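Side-chain contacts in histone-lysine N-methyltransferase SETMAR (PDB 3BO5), which dimethylates a lysine of histone H3, using S-adenosyl-L-methionine, through this SET domain part and, as a transposase fusion, takes part in DNA double-strand break repair: residues Arg118-Gly123 / Val228-Leu233; Tyr179-Arg184 / Leu217-Val222; Phe234-Ile239 / Gly251-Leu256. The protein carries 2 engineered substitutions. One frame throughout, in Å; residues are numbered along the deposited sequence.

In the fold
From the N terminus, the pre-SET residues 118-123 come first, and contact 1 brings them back against strand 230-235 of the SET domain, closing a long loop of 104 intervening residues. Contact 2 lies within that loop: 179-184 meets 217-222, 32 residues later, before the chain turns into strand 230-235. Contact 3 follows in series, a short loop in which 234-239, at the end of the same strand, meets 251-256. Strands 217-223 and 230-235 are antiparallel neighbours, so contacts 1 and 2 are joined by backbone hydrogen bonds, while Val120 also packs on Phe234. Together they tie the pre-SET region, the SET sheet and the segment leading into strand 260-266.

Contact 1: Arg118-Gly123 / Val228-Leu233; sequences RVVQKG and VPKLAL
A small, buried apolar contact joins Val120, in the 3-10 turn 120-122 of the pre-SET region, to Ala232 and Lys230 on one face of strand 230-235 of the SET domain. The two methyl branches of Val120 divide the work. CG2 meets the CB of Ala232 at 3.7 Å, the closest approach between the segments, whereas Val120 CG1 lies 4.2 Å from Lys230 CB. Val120 places CG1 anti to its backbone N (chi1 173°) and CG2 anti to its carbonyl carbon, which spreads the two branches over residues i and i+2 of the strand. Lys230 touches with the base of its side chain, and the end leads away. This is a junction between the zinc-bearing pre-SET region and the SET sheet: the side chain of Val120 is about 11 Å from that of Cys105, a ligand of the triangular zinc cluster. On the pre-SET side the turn is closed by backbone bonds, Lys122 N to Val119 O and Gly123 N to Val120 O. Beside it, Arg118 NH1 donates to Gln121 OE1 over 2.9 Å, lying in the carbonyl plane on a lone pair, with the acceptor nearly in the guanidinium plane. Glu104 accepts bonds from the backbone N of Val119 and of Val120, and Phe151 and Glu154 of strand 151-160 also touch Val120.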
loop_
_atom_site.group_PDB
_atom_site.type_symbol
_atom_site.label_atom_id
_atom_site.label_comp_id
_atom_site.label_asym_id
_atom_site.label_seq_id
_atom_site.Cartn_x
_atom_site.Cartn_y
_atom_site.Cartn_z
ATOM N N ARG A 118 9.528 13.278 -4.714
ATOM C CA ARG A 118 9.630 11.902 -5.287
ATOM C C ARG A 118 10.012 11.020 -4.129
ATOM O O ARG A 118 11.147 11.122 -3.626
ATOM C CB ARG A 118 10.706 11.837 -6.389
ATOM C CG ARG A 118 10.447 12.819 -7.521
ATOM C CD ARG A 118 11.614 12.794 -8.435
ATOM N NE ARG A 118 11.490 13.671 -9.626
ATOM C CZ ARG A 118 10.855 13.366 -10.735
ATOM N NH1 ARG A 118 10.130 12.266 -10.822
ATOM N NH2 ARG A 118 10.913 14.244 -11.775
ATOM N N VAL A 119 9.072 10.207 -3.672
ATOM C CA VAL A 119 9.286 9.354 -2.471
ATOM C C VAL A 119 8.717 7.982 -2.769
ATOM O O VAL A 119 9.514 7.048 -2.897
ATOM C CB VAL A 119 8.715 9.943 -1.189
ATOM C CG1 VAL A 119 8.662 8.933 -0.055
ATOM C CG2 VAL A 119 9.532 11.153 -0.807
ATOM N N VAL A 120 7.397 7.818 -2.919
ATOM C CA VAL A 120 6.872 6.442 -3.170
ATOM C C VAL A 120 7.542 5.822 -4.390
ATOM O O VAL A 120 7.906 4.629 -4.448
ATOM C CB VAL A 120 5.391 6.546 -3.363
ATOM C CG1 VAL A 120 4.751 5.208 -3.813
ATOM C CG2 VAL A 120 4.755 7.054 -2.042
ATOM N N GLN A 121 7.760 6.680 -5.384
ATOM C CA GLN A 121 8.383 6.205 -6.616
ATOM C C GLN A 121 9.758 5.578 -6.490
ATOM O O GLN A 121 10.147 4.808 -7.397
ATOM C CB GLN A 121 8.415 7.358 -7.645
ATOM C CG GLN A 121 9.363 8.446 -7.356
ATOM C CD GLN A 121 9.036 9.628 -8.208
ATOM O OE1 GLN A 121 9.767 9.924 -9.155
ATOM N NE2 GLN A 121 7.950 10.338 -7.870
ATOM N N LYS A 122 10.503 5.969 -5.443
ATOM C CA LYS A 122 11.850 5.480 -5.179
ATOM C C LYS A 122 11.878 4.022 -4.715
ATOM O O LYS A 122 12.935 3.429 -4.689
ATOM C CB LYS A 122 12.528 6.360 -4.118
ATOM C CG LYS A 122 12.845 7.782 -4.594
ATOM C CD LYS A 122 13.390 7.767 -6.020
ATOM C CE LYS A 122 14.102 9.082 -6.292
ATOM N NZ LYS A 122 14.058 9.519 -7.735
ATOM N N GLY A 123 10.742 3.502 -4.275
ATOM C CA GLY A 123 10.672 2.079 -3.882
ATOM C C GLY A 123 11.087 1.796 -2.460
ATOM O O GLY A 123 11.148 2.734 -1.606
ATOM N N VAL A 228 -4.555 6.082 -11.701
ATOM C CA VAL A 228 -4.675 4.952 -10.767
ATOM C C VAL A 228 -3.660 5.215 -9.619
ATOM O O VAL A 228 -2.420 5.232 -9.863
ATOM C CB VAL A 228 -4.337 3.645 -11.392
ATOM C CG1 VAL A 228 -4.638 2.522 -10.324
ATOM C CG2 VAL A 228 -5.345 3.431 -12.572
ATOM N N PRO A 229 -4.172 5.429 -8.420
ATOM C CA PRO A 229 -3.227 5.777 -7.359
ATOM C C PRO A 229 -2.410 4.615 -6.844
ATOM O O PRO A 229 -2.827 3.457 -6.896
ATOM C CB PRO A 229 -4.129 6.234 -6.208
ATOM C CG PRO A 229 -5.319 5.327 -6.337
ATOM C CD PRO A 229 -5.555 5.426 -7.910
ATOM N N LYS A 230 -1.196 4.911 -6.395
ATOM C CA LYS A 230 -0.462 3.980 -5.616
ATOM C C LYS A 230 -1.040 3.999 -4.197
ATOM O O LYS A 230 -1.473 5.039 -3.706
ATOM C CB LYS A 230 0.984 4.499 -5.548
ATOM C CG LYS A 230 1.589 4.726 -6.894
ATOM C CD LYS A 230 1.460 3.521 -7.841
ATOM C CE LYS A 230 2.267 3.812 -9.125
ATOM N NZ LYS A 230 1.820 2.752 -10.158
ATOM N N LEU A 231 -1.099 2.821 -3.579
ATOM C CA LEU A 231 -1.669 2.688 -2.232
ATOM C C LEU A 231 -0.467 2.583 -1.331
ATOM O O LEU A 231 0.093 1.526 -1.120
ATOM C CB LEU A 231 -2.524 1.409 -2.143
ATOM C CG LEU A 231 -3.724 1.402 -3.107
ATOM C CD1 LEU A 231 -4.620 0.205 -2.730
ATOM C CD2 LEU A 231 -4.464 2.713 -3.204
ATOM N N ALA A 232 -0.044 3.752 -0.874
ATOM C CA ALA A 232 1.304 3.857 -0.261
ATOM C C ALA A 232 1.191 3.764 1.237
ATOM O O ALA A 232 0.448 4.555 1.815
ATOM C CB ALA A 232 1.898 5.200 -0.674
ATOM N N LEU A 233 1.939 2.858 1.874
ATOM C CA LEU A 233 1.829 2.688 3.361
ATOM C C LEU A 233 3.062 3.384 3.919
ATOM O O LEU A 233 4.197 3.139 3.476
ATOM C CB LEU A 233 1.909 1.218 3.786
ATOM C CG LEU A 233 0.565 0.630 3.325
ATOM C CD1 LEU A 233 0.587 -0.500 2.347
ATOM C CD2 LEU A 233 -0.474 0.618 4.401
#

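Contact 2: Tyr179-Arg184 / Leu217-Val222; sequences YIIAIR and LLMIPV. With SAH (S-adenosyl-L-homocysteine), chain F.
Two strands of the SET domain, 181-184 and 217-222, face each other across its hydrophobic interior, and the segment holding the first also carries a tyrosine of the cofactor pocket. Their axes come no nearer than 9.6 Å and run at 59° to each other, and side chains bridge the gap without a hydrogen bond between them. Ile181 and Met219 reach toward each other tip to tip: Ile181 CD1 touches Met219 SD at 3.7 Å and packs equally close to the methyl CE. Both side chains leave the backbone extended, with Ile181 CG1 and Met219 CG each anti to its own N, until the methionine bends at chi3 (-82°) and presents its sulfur and methyl together. Ile183 CD1 lies on the same sulfur at 4.3 Å, while its other branch, CG2, meets Pro221 CG at 4.2 Å. Leu231 of strand 230-235 packs against both isoleucines. At the other end of 179-184, Tyr179 OH donates a hydrogen bond of 2.8 Å to OXT of S-adenosyl-L-homocysteine. The same ring approaches the ligand's sulfur obliquely, its CE2 being 3.4 Å from SD, and it also makes a cation-pi contact with Arg207. A phenylalanine here would probably leave the ligand carboxylate without this hydroxyl partner. Trp138 N, Asn210 OD1, His211 O and Tyr275 N hold other parts of the ligand. A tyrosine beside the sulfur of the bound cofactor product, in the same segment as a strand packed into the domain interior, belongs to the cofactor site of the SET methyltransferase fold.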
loop_
_atom_site.group_PDB
_atom_site.type_symbol
_atom_site.label_atom_id
_atom_site.label_comp_id
_atom_site.label_asym_id
_atom_site.label_seq_id
_atom_site.Cartn_x
_atom_site.Cartn_y
_atom_site.Cartn_z
ATOM N N TYR A 179 -7.624 -10.581 -0.188
ATOM C CA TYR A 179 -6.662 -9.477 -0.422
ATOM C C TYR A 179 -7.182 -8.288 -1.180
ATOM O O TYR A 179 -6.481 -7.280 -1.298
ATOM C CB TYR A 179 -5.453 -10.012 -1.254
ATOM C CG TYR A 179 -4.653 -11.138 -0.676
ATOM C CD1 TYR A 179 -4.988 -12.443 -0.968
ATOM C CD2 TYR A 179 -3.566 -10.895 0.140
ATOM C CE1 TYR A 179 -4.262 -13.499 -0.393
ATOM C CE2 TYR A 179 -2.818 -11.873 0.685
ATOM C CZ TYR A 179 -3.153 -13.219 0.409
ATOM O OH TYR A 179 -2.484 -14.290 0.946
ATOM N N ILE A 180 -8.399 -8.360 -1.758
ATOM C CA ILE A 180 -8.835 -7.243 -2.560
ATOM C C ILE A 180 -9.100 -6.044 -1.677
ATOM O O ILE A 180 -9.686 -6.191 -0.582
ATOM C CB ILE A 180 -10.139 -7.605 -3.326
ATOM C CG1 ILE A 180 -9.860 -8.851 -4.174
ATOM C CG2 ILE A 180 -10.565 -6.442 -4.212
ATOM C CD1 ILE A 180 -11.067 -9.201 -5.056
ATOM N N ILE A 181 -8.717 -4.859 -2.136
ATOM C CA ILE A 181 -9.033 -3.649 -1.397
ATOM C C ILE A 181 -9.747 -2.684 -2.341
ATOM O O ILE A 181 -9.461 -2.617 -3.572
ATOM C CB ILE A 181 -7.722 -2.948 -0.818
ATOM C CG1 ILE A 181 -8.105 -1.867 0.156
ATOM C CG2 ILE A 181 -6.823 -2.426 -1.960
ATOM C CD1 ILE A 181 -6.861 -1.301 0.948
ATOM N N ALA A 182 -10.698 -1.957 -1.767
ATOM C CA ALA A 182 -11.475 -0.961 -2.506
ATOM C C ALA A 182 -11.167 0.431 -1.997
ATOM O O ALA A 182 -11.294 0.729 -0.809
ATOM C CB ALA A 182 -12.999 -1.229 -2.383
ATOM N N ILE A 183 -10.729 1.296 -2.894
ATOM C CA ILE A 183 -10.353 2.652 -2.546
ATOM C C ILE A 183 -11.405 3.559 -3.198
ATOM O O ILE A 183 -11.607 3.528 -4.388
ATOM C CB ILE A 183 -8.966 3.035 -3.100
ATOM C CG1 ILE A 183 -7.923 2.010 -2.717
ATOM C CG2 ILE A 183 -8.558 4.501 -2.664
ATOM C CD1 ILE A 183 -7.859 1.800 -1.204
ATOM N N ARG A 184 -12.070 4.372 -2.413
ATOM C CA ARG A 184 -13.024 5.324 -2.999
ATOM C C ARG A 184 -12.627 6.707 -2.560
ATOM O O ARG A 184 -12.498 6.954 -1.370
ATOM C CB ARG A 184 -14.480 4.985 -2.588
ATOM C CG ARG A 184 -14.863 3.583 -3.093
ATOM C CD ARG A 184 -16.350 3.318 -2.942
ATOM N NE ARG A 184 -16.701 2.071 -3.638
ATOM C CZ ARG A 184 -16.563 0.846 -3.118
ATOM N NH1 ARG A 184 -16.945 -0.218 -3.835
ATOM N NH2 ARG A 184 -16.058 0.678 -1.891
ATOM N N LEU A 217 1.017 1.298 10.259
ATOM C CA LEU A 217 1.090 1.949 8.928
ATOM C C LEU A 217 -0.221 2.696 8.662
ATOM O O LEU A 217 -1.317 2.264 9.084
ATOM C CB LEU A 217 1.237 0.930 7.820
ATOM C CG LEU A 217 2.463 0.063 7.955
ATOM C CD1 LEU A 217 2.453 -0.999 6.854
ATOM C CD2 LEU A 217 3.785 0.877 7.990
ATOM N N LEU A 218 -0.073 3.765 7.884
ATOM C CA LEU A 218 -1.166 4.501 7.307
ATOM C C LEU A 218 -1.116 4.435 5.779
ATOM O O LEU A 218 -0.090 4.737 5.226
ATOM C CB LEU A 218 -1.121 6.013 7.718
ATOM C CG LEU A 218 -2.201 6.905 7.146
ATOM C CD1 LEU A 218 -3.615 6.484 7.545
ATOM C CD2 LEU A 218 -1.920 8.417 7.564
ATOM N N MET A 219 -2.240 4.098 5.117
ATOM C CA MET A 219 -2.273 4.033 3.670
ATOM C C MET A 219 -2.780 5.365 3.074
ATOM O O MET A 219 -3.827 5.885 3.493
ATOM C CB MET A 219 -3.264 2.946 3.253
ATOM C CG MET A 219 -3.198 2.743 1.693
ATOM S SD MET A 219 -4.395 1.469 1.252
ATOM C CE MET A 219 -3.424 -0.008 1.623
ATOM N N ILE A 220 -2.014 5.922 2.132
ATOM C CA ILE A 220 -2.352 7.149 1.471
ATOM C C ILE A 220 -2.395 6.890 -0.030
ATOM O O ILE A 220 -1.439 6.347 -0.553
ATOM C CB ILE A 220 -1.171 8.177 1.708
ATOM C CG1 ILE A 220 -1.038 8.481 3.196
ATOM C CG2 ILE A 220 -1.469 9.518 1.041
ATOM C CD1 ILE A 220 -2.325 8.817 3.820
ATOM N N PRO A 221 -3.502 7.280 -0.732
ATOM C CA PRO A 221 -3.443 7.184 -2.227
ATOM C C PRO A 221 -2.475 8.224 -2.749
ATOM O O PRO A 221 -2.580 9.408 -2.410
ATOM C CB PRO A 221 -4.897 7.514 -2.660
ATOM C CG PRO A 221 -5.753 7.418 -1.380
ATOM C CD PRO A 221 -4.803 7.747 -0.233
ATOM N N VAL A 222 -1.462 7.764 -3.493
ATOM C CA VAL A 222 -0.461 8.676 -4.006
ATOM C C VAL A 222 -0.451 8.543 -5.531
ATOM O O VAL A 222 -0.214 7.451 -6.050
ATOM C CB VAL A 222 0.925 8.351 -3.424
ATOM C CG1 VAL A 222 1.970 9.227 -4.133
ATOM C CG2 VAL A 222 0.941 8.626 -1.902
HETATM N N SAH F . -1.879 -13.635 6.636
HETATM C CA SAH F . -1.952 -13.458 5.150
HETATM C CB SAH F . -1.459 -12.061 4.701
HETATM C CG SAH F . -2.580 -11.031 4.927
HETATM S SD SAH F . -3.981 -11.302 3.804
HETATM C C SAH F . -1.148 -14.596 4.483
HETATM O O SAH F . -0.734 -15.542 5.146
HETATM O OXT SAH F . -0.929 -14.504 3.231
HETATM C "C5'" SAH F . -5.344 -11.247 4.984
HETATM C "C4'" SAH F . -5.547 -12.530 5.786
HETATM O "O4'" SAH F . -4.580 -12.646 6.834
HETATM C "C3'" SAH F . -6.863 -12.579 6.504
HETATM O "O3'" SAH F . -7.915 -13.062 5.624
HETATM C "C2'" SAH F . -6.613 -13.514 7.652
HETATM O "O2'" SAH F . -6.467 -14.878 7.216
HETATM C "C1'" SAH F . -5.212 -13.091 8.049
HETATM N N9 SAH F . -5.197 -11.929 8.960
HETATM C C8 SAH F . -4.688 -10.655 8.719
HETATM N N7 SAH F . -4.790 -9.944 9.826
HETATM C C5 SAH F . -5.315 -10.715 10.801
HETATM C C6 SAH F . -5.656 -10.414 12.136
HETATM N N6 SAH F . -5.419 -9.264 12.772
HETATM N N1 SAH F . -6.248 -11.464 12.832
HETATM C C2 SAH F . -6.479 -12.675 12.259
HETATM N N3 SAH F . -6.140 -13.021 10.966
HETATM C C4 SAH F . -5.622 -11.971 10.270
#

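Contact 3: Phe234-Ile239 / Gly251-Leu256; sequences FAAKDI and GRYLNL
Residues 251-256 form a loop with a type II beta turn from Arg252 to Asn255, closed by Asn255 N to Arg252 O, and its Tyr253 and Leu254 approach the chain where strand 230-235 has just ended, with the CA atoms of Ala236 and Leu254 8.8 Å apart. Tyr253 buries more than any other residue of the contact. With CG anti to the backbone N (chi1 -179°), its ring extends across to the methyl of Ala236, which sits at the ring edge, in plane. Ala236 CB is 3.4 Å from Tyr253 OH and 3.6 Å from Tyr253 CE2. Lys237 passes the phenol at a slant, and a bend at chi3 (91°) brings its CE within 3.4 Å of Tyr253 OH. CE is the nearest lysine atom, with NZ slightly farther from the same oxygen. Leu254 covers one face of its neighbour's ring, with Leu254 CG 3.5 Å above the ring plane and over the centre, and its own CD1 reaches Ala236 CB at 4.3 Å. The alanine methyl thus meets the phenol edge and a leucine methyl side by side. The loop is pinned at its base by Asn255 ND2, which donates to Gly251 O over 3.0 Å from above the carbonyl plane, and the same nitrogen also bonds Ala260 O. Asp248 OD2 takes the backbone N of Tyr253. The contact lies on the surface: Leu254 also touches Leu218 on strand 217-223, Tyr253 rests on Pro215, and Ala236 is backbone-bonded to Asn216, so the loop between strands 244-247 and 260-266 packs beside the paired strands 217-223 and 230-235.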
loop_
_atom_site.group_PDB
_atom_site.type_symbol
_atom_site.label_atom_id
_atom_site.label_comp_id
_atom_site.label_asym_id
_atom_site.label_seq_id
_atom_site.Cartn_x
_atom_site.Cartn_y
_atom_site.Cartn_z
ATOM N N PHE A 234 2.758 4.317 4.841
ATOM C CA PHE A 234 3.823 5.052 5.581
ATOM C C PHE A 234 3.791 4.684 7.027
ATOM O O PHE A 234 2.735 4.358 7.579
ATOM C CB PHE A 234 3.598 6.582 5.451
ATOM C CG PHE A 234 3.750 7.116 4.043
ATOM C CD1 PHE A 234 4.944 7.655 3.624
ATOM C CD2 PHE A 234 2.645 7.113 3.194
ATOM C CE1 PHE A 234 5.061 8.167 2.324
ATOM C CE2 PHE A 234 2.771 7.558 1.870
ATOM C CZ PHE A 234 3.932 8.085 1.442
ATOM N N ALA A 235 4.965 4.731 7.672
ATOM C CA ALA A 235 4.965 4.437 9.107
ATOM C C ALA A 235 4.217 5.519 9.866
ATOM O O ALA A 235 4.539 6.705 9.712
ATOM C CB ALA A 235 6.434 4.362 9.600
ATOM N N ALA A 236 3.251 5.097 10.702
ATOM C CA ALA A 236 2.423 6.038 11.465
ATOM C C ALA A 236 3.128 6.430 12.799
ATOM O O ALA A 236 2.706 7.371 13.530
ATOM C CB ALA A 236 1.100 5.426 11.759
ATOM N N LYS A 237 4.136 5.657 13.120
ATOM C CA LYS A 237 4.915 5.796 14.373
ATOM C C LYS A 237 6.298 5.206 14.129
ATOM O O LYS A 237 6.501 4.546 13.115
ATOM C CB LYS A 237 4.213 5.113 15.557
ATOM C CG LYS A 237 3.831 3.673 15.313
ATOM C CD LYS A 237 2.679 3.241 16.283
ATOM C CE LYS A 237 1.245 3.445 15.729
ATOM N NZ LYS A 237 0.263 3.146 16.868
ATOM N N ASP A 238 7.260 5.378 15.025
ATOM C CA ASP A 238 8.514 4.675 14.843
ATOM C C ASP A 238 8.255 3.164 14.990
ATOM O O ASP A 238 7.540 2.737 15.937
ATOM C CB ASP A 238 9.504 5.063 15.952
ATOM C CG ASP A 238 10.071 6.459 15.795
ATOM O OD1 ASP A 238 9.924 7.127 14.727
ATOM O OD2 ASP A 238 10.678 6.952 16.798
ATOM N N ILE A 239 8.791 2.405 14.071
ATOM C CA ILE A 239 8.616 0.925 14.081
ATOM C C ILE A 239 9.999 0.311 14.315
ATOM O O ILE A 239 10.976 0.683 13.684
ATOM C CB ILE A 239 8.088 0.511 12.692
ATOM C CG1 ILE A 239 6.741 1.238 12.474
ATOM C CG2 ILE A 239 8.002 -1.029 12.617
ATOM C CD1 ILE A 239 6.175 1.086 11.048
ATOM N N GLY A 251 -9.596 0.851 6.984
ATOM C CA GLY A 251 -9.114 2.129 6.510
ATOM C C GLY A 251 -9.456 3.287 7.424
ATOM O O GLY A 251 -9.156 4.448 7.066
ATOM N N ARG A 252 -10.018 2.976 8.611
ATOM C CA ARG A 252 -10.402 4.088 9.528
ATOM C C ARG A 252 -9.277 4.796 10.250
ATOM O O ARG A 252 -9.389 6.005 10.534
ATOM C CB ARG A 252 -11.396 3.609 10.561
ATOM C CG ARG A 252 -12.728 3.403 9.968
ATOM C CD ARG A 252 -13.566 2.967 11.025
ATOM N NE ARG A 252 -13.175 1.613 11.342
ATOM C CZ ARG A 252 -13.712 0.913 12.315
ATOM N NH1 ARG A 252 -14.692 1.485 13.057
ATOM N NH2 ARG A 252 -13.279 -0.335 12.519
ATOM N N TYR A 253 -8.201 4.066 10.552
ATOM C CA TYR A 253 -7.059 4.616 11.302
ATOM C C TYR A 253 -6.563 5.933 10.713
ATOM O O TYR A 253 -6.108 6.019 9.537
ATOM C CB TYR A 253 -5.909 3.593 11.341
ATOM C CG TYR A 253 -4.694 4.034 12.096
ATOM C CD1 TYR A 253 -4.769 4.268 13.461
ATOM C CD2 TYR A 253 -3.464 4.165 11.458
ATOM C CE1 TYR A 253 -3.594 4.649 14.197
ATOM C CE2 TYR A 253 -2.317 4.537 12.164
ATOM C CZ TYR A 253 -2.405 4.803 13.519
ATOM O OH TYR A 253 -1.239 5.193 14.210
ATOM N N LEU A 254 -6.641 6.994 11.530
ATOM C CA LEU A 254 -6.118 8.283 11.092
ATOM C C LEU A 254 -6.748 8.770 9.802
ATOM O O LEU A 254 -6.128 9.529 9.036
ATOM C CB LEU A 254 -4.565 8.292 10.970
ATOM C CG LEU A 254 -3.788 7.935 12.251
ATOM C CD1 LEU A 254 -2.264 8.020 11.950
ATOM C CD2 LEU A 254 -4.124 8.897 13.424
ATOM N N ASN A 255 -7.991 8.337 9.575
ATOM C CA ASN A 255 -8.706 8.714 8.378
ATOM C C ASN A 255 -9.827 9.641 8.803
ATOM O O ASN A 255 -10.940 9.211 9.157
ATOM C CB ASN A 255 -9.249 7.476 7.668
ATOM C CG ASN A 255 -9.887 7.810 6.359
ATOM O OD1 ASN A 255 -10.106 8.979 6.068
ATOM N ND2 ASN A 255 -10.222 6.791 5.565
ATOM N N LEU A 256 -9.505 10.931 8.821
ATOM C CA LEU A 256 -10.357 11.876 9.544
ATOM C C LEU A 256 -11.001 12.843 8.619
ATOM O O LEU A 256 -11.460 13.906 9.044
ATOM C CB LEU A 256 -9.556 12.582 10.653
ATOM C CG LEU A 256 -8.909 11.629 11.618
ATOM C CD1 LEU A 256 -7.942 12.394 12.494
ATOM C CD2 LEU A 256 -9.975 10.850 12.419
#